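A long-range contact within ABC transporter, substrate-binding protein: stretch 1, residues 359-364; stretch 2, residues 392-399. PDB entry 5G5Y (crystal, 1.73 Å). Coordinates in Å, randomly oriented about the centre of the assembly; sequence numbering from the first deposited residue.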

# COMPACT_ATOMS: atom_id res chain seq x y z
N ASN A 359 13.85 -7.71 -26.26
CA ASN A 359 13.18 -6.45 -25.94
C ASN A 359 12.59 -6.51 -24.51
O ASN A 359 11.40 -6.32 -24.32
CB ASN A 359 12.14 -6.13 -27.01
CG ASN A 359 11.84 -4.65 -27.12
OD1 ASN A 359 12.74 -3.80 -27.07
ND2 ASN A 359 10.55 -4.32 -27.27
N SER A 360 13.43 -6.87 -23.55
CA SER A 360 13.01 -6.97 -22.16
C SER A 360 14.04 -6.34 -21.26
O SER A 360 15.24 -6.24 -21.58
CB SER A 360 12.77 -8.43 -21.78
OG SER A 360 13.99 -9.17 -21.81
N LEU A 361 13.55 -5.91 -20.10
CA LEU A 361 14.31 -5.14 -19.15
C LEU A 361 14.78 -6.03 -18.00
O LEU A 361 14.03 -6.90 -17.53
CB LEU A 361 13.44 -4.00 -18.61
CG LEU A 361 13.05 -2.91 -19.62
CD1 LEU A 361 11.88 -2.08 -19.12
CD2 LEU A 361 14.21 -2.00 -19.94
N LYS A 362 16.02 -5.82 -17.56
CA LYS A 362 16.58 -6.45 -16.36
C LYS A 362 17.11 -5.40 -15.42
O LYS A 362 17.86 -4.52 -15.82
CB LYS A 362 17.72 -7.44 -16.72
N HIS A 363 16.76 -5.51 -14.13
CA HIS A 363 17.28 -4.61 -13.13
C HIS A 363 18.78 -4.77 -12.98
O HIS A 363 19.26 -5.90 -12.94
CB HIS A 363 16.65 -4.86 -11.75
CG HIS A 363 15.27 -4.30 -11.62
ND1 HIS A 363 14.15 -4.98 -12.05
CD2 HIS A 363 14.84 -3.12 -11.15
CE1 HIS A 363 13.08 -4.24 -11.82
NE2 HIS A 363 13.48 -3.10 -11.29
N LEU A 364 19.50 -3.66 -12.87
CA LEU A 364 20.93 -3.69 -12.66
C LEU A 364 21.30 -3.50 -11.19
O LEU A 364 20.56 -2.87 -10.44
CB LEU A 364 21.62 -2.61 -13.49
CG LEU A 364 21.63 -2.87 -15.00
CD1 LEU A 364 22.12 -1.65 -15.77
CD2 LEU A 364 22.50 -4.08 -15.32
N GLY A 392 9.27 -11.66 -15.95
CA GLY A 392 9.88 -12.74 -16.72
C GLY A 392 9.62 -12.68 -18.23
O GLY A 392 10.07 -13.57 -18.98
N LYS A 393 8.89 -11.67 -18.68
CA LYS A 393 8.55 -11.51 -20.10
C LYS A 393 8.99 -10.13 -20.57
O LYS A 393 9.80 -10.00 -21.49
CB LYS A 393 7.06 -11.71 -20.33
CG LYS A 393 6.52 -13.08 -19.95
CD LYS A 393 5.14 -13.31 -20.55
CE LYS A 393 4.40 -14.49 -19.89
NZ LYS A 393 3.86 -14.18 -18.51
N VAL A 394 8.48 -9.10 -19.90
CA VAL A 394 8.79 -7.69 -20.16
C VAL A 394 9.93 -7.17 -19.30
O VAL A 394 10.73 -6.34 -19.73
CB VAL A 394 7.54 -6.82 -19.87
CG1 VAL A 394 7.79 -5.33 -20.14
CG2 VAL A 394 6.34 -7.31 -20.69
N THR A 395 9.98 -7.61 -18.04
CA THR A 395 10.86 -7.07 -17.08
C THR A 395 11.09 -8.06 -15.95
O THR A 395 10.27 -8.94 -15.71
CB THR A 395 10.26 -5.76 -16.49
OG1 THR A 395 11.20 -5.17 -15.61
CG2 THR A 395 8.94 -6.02 -15.71
N THR A 396 12.20 -7.89 -15.27
CA THR A 396 12.39 -8.47 -13.96
C THR A 396 11.62 -7.70 -12.90
O THR A 396 11.31 -6.53 -13.06
CB THR A 396 13.89 -8.47 -13.57
OG1 THR A 396 14.44 -7.16 -13.75
CG2 THR A 396 14.65 -9.45 -14.41
N MET A 397 11.32 -8.39 -11.81
CA MET A 397 10.85 -7.77 -10.57
C MET A 397 12.01 -7.20 -9.77
O MET A 397 13.04 -7.79 -9.71
CB MET A 397 10.20 -8.86 -9.72
CG MET A 397 9.41 -8.35 -8.57
SD MET A 397 8.55 -9.71 -7.78
CE MET A 397 7.28 -10.11 -8.96
N PRO A 398 11.83 -6.06 -9.10
CA PRO A 398 12.82 -5.62 -8.15
C PRO A 398 13.15 -6.71 -7.11
O PRO A 398 12.24 -7.42 -6.65
CB PRO A 398 12.15 -4.42 -7.47
CG PRO A 398 11.11 -3.98 -8.41
CD PRO A 398 10.65 -5.18 -9.14
N ASP A 399 14.43 -6.86 -6.81
CA ASP A 399 14.90 -7.95 -5.92
C ASP A 399 14.22 -7.93 -4.54
O ASP A 399 13.90 -8.98 -4.03
CB ASP A 399 16.41 -7.87 -5.66
CG ASP A 399 17.25 -8.26 -6.86
OD1 ASP A 399 16.73 -8.87 -7.83
OD2 ASP A 399 18.45 -7.95 -6.80

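Residues 360-363 form a short strand, and residues 393-398, which adopt no regular helix or strand, run alongside it in nearly the same direction, with end-to-end vectors 13° apart. The two backbones are joined by a single bridge between Leu361 and Thr395, whose CA atoms lie 4.5 Å apart, and the contact buries 384 Å² in total.

Stretch 2 begins at Gly392, which makes no contact with the strand but whose N donates a hydrogen bond to the Thr395 O, 2.9 Å away, linking the start of the stretch to the bridge residue. Lys393 directs its CA-to-CB bond away from the strand and contributes through its backbone, its O lying 3.4 Å from the Ser360 CB.

The CA-to-CB bond of Val394 likewise points away, and the residue engages the strand through its carbonyl. Leu361 N donates to Val394 O over 2.9 Å with an almost linear N-H...O angle of 171°. Val394 O also lies 3.4 Å from Ser360 CA in a CA-H...O contact, so one acceptor serves two successive residues of the strand.

The CA atoms of the register pairs come closest at Thr395. Thr395 CA approaches Leu361 O to 3.2 Å, a CA-H...O contact with an angle of 151° at the hydrogen, and that same oxygen accepts a hydrogen bond from Thr396 N at 3.1 Å. Leu361 thus uses both its N and its O to bond the residues flanking its bridge partner, as expected for parallel pairing. The Thr395 hydroxyl turns back to its own stretch, Thr395 OG1 donating to Thr396 O at 2.9 Å.

Thr396 directs its CA-to-CB bond toward the strand, and its hydroxyl is the polar centre of the side-chain contact. Thr396 OG1 accepts a hydrogen bond from His363 N at 2.9 Å and forms another with His363 ND1 at 2.8 Å, near the plane of the imidazole at its edge. One threonine oxygen therefore ties together the backbone and the side chain of the same histidine, helping to hold the ring against stretch 2. Lys362, modelled only to CB, turns away, although Lys362 CA still lies 3.4 Å from Thr396 OG1.

Met397 also points away, leaving its backbone beside the imidazole, with Met397 C 3.8 Å from His363 CE1. Pro398, at the N-cap position of the helix that follows, completes the contact by covering one face of the His363 ring. Pro398 CA sits 4.0 Å from the centroid of the His363 ring and 14° off the normal, a CH-pi arrangement that adds an apolar contact to the hydrogen bond at the ring edge.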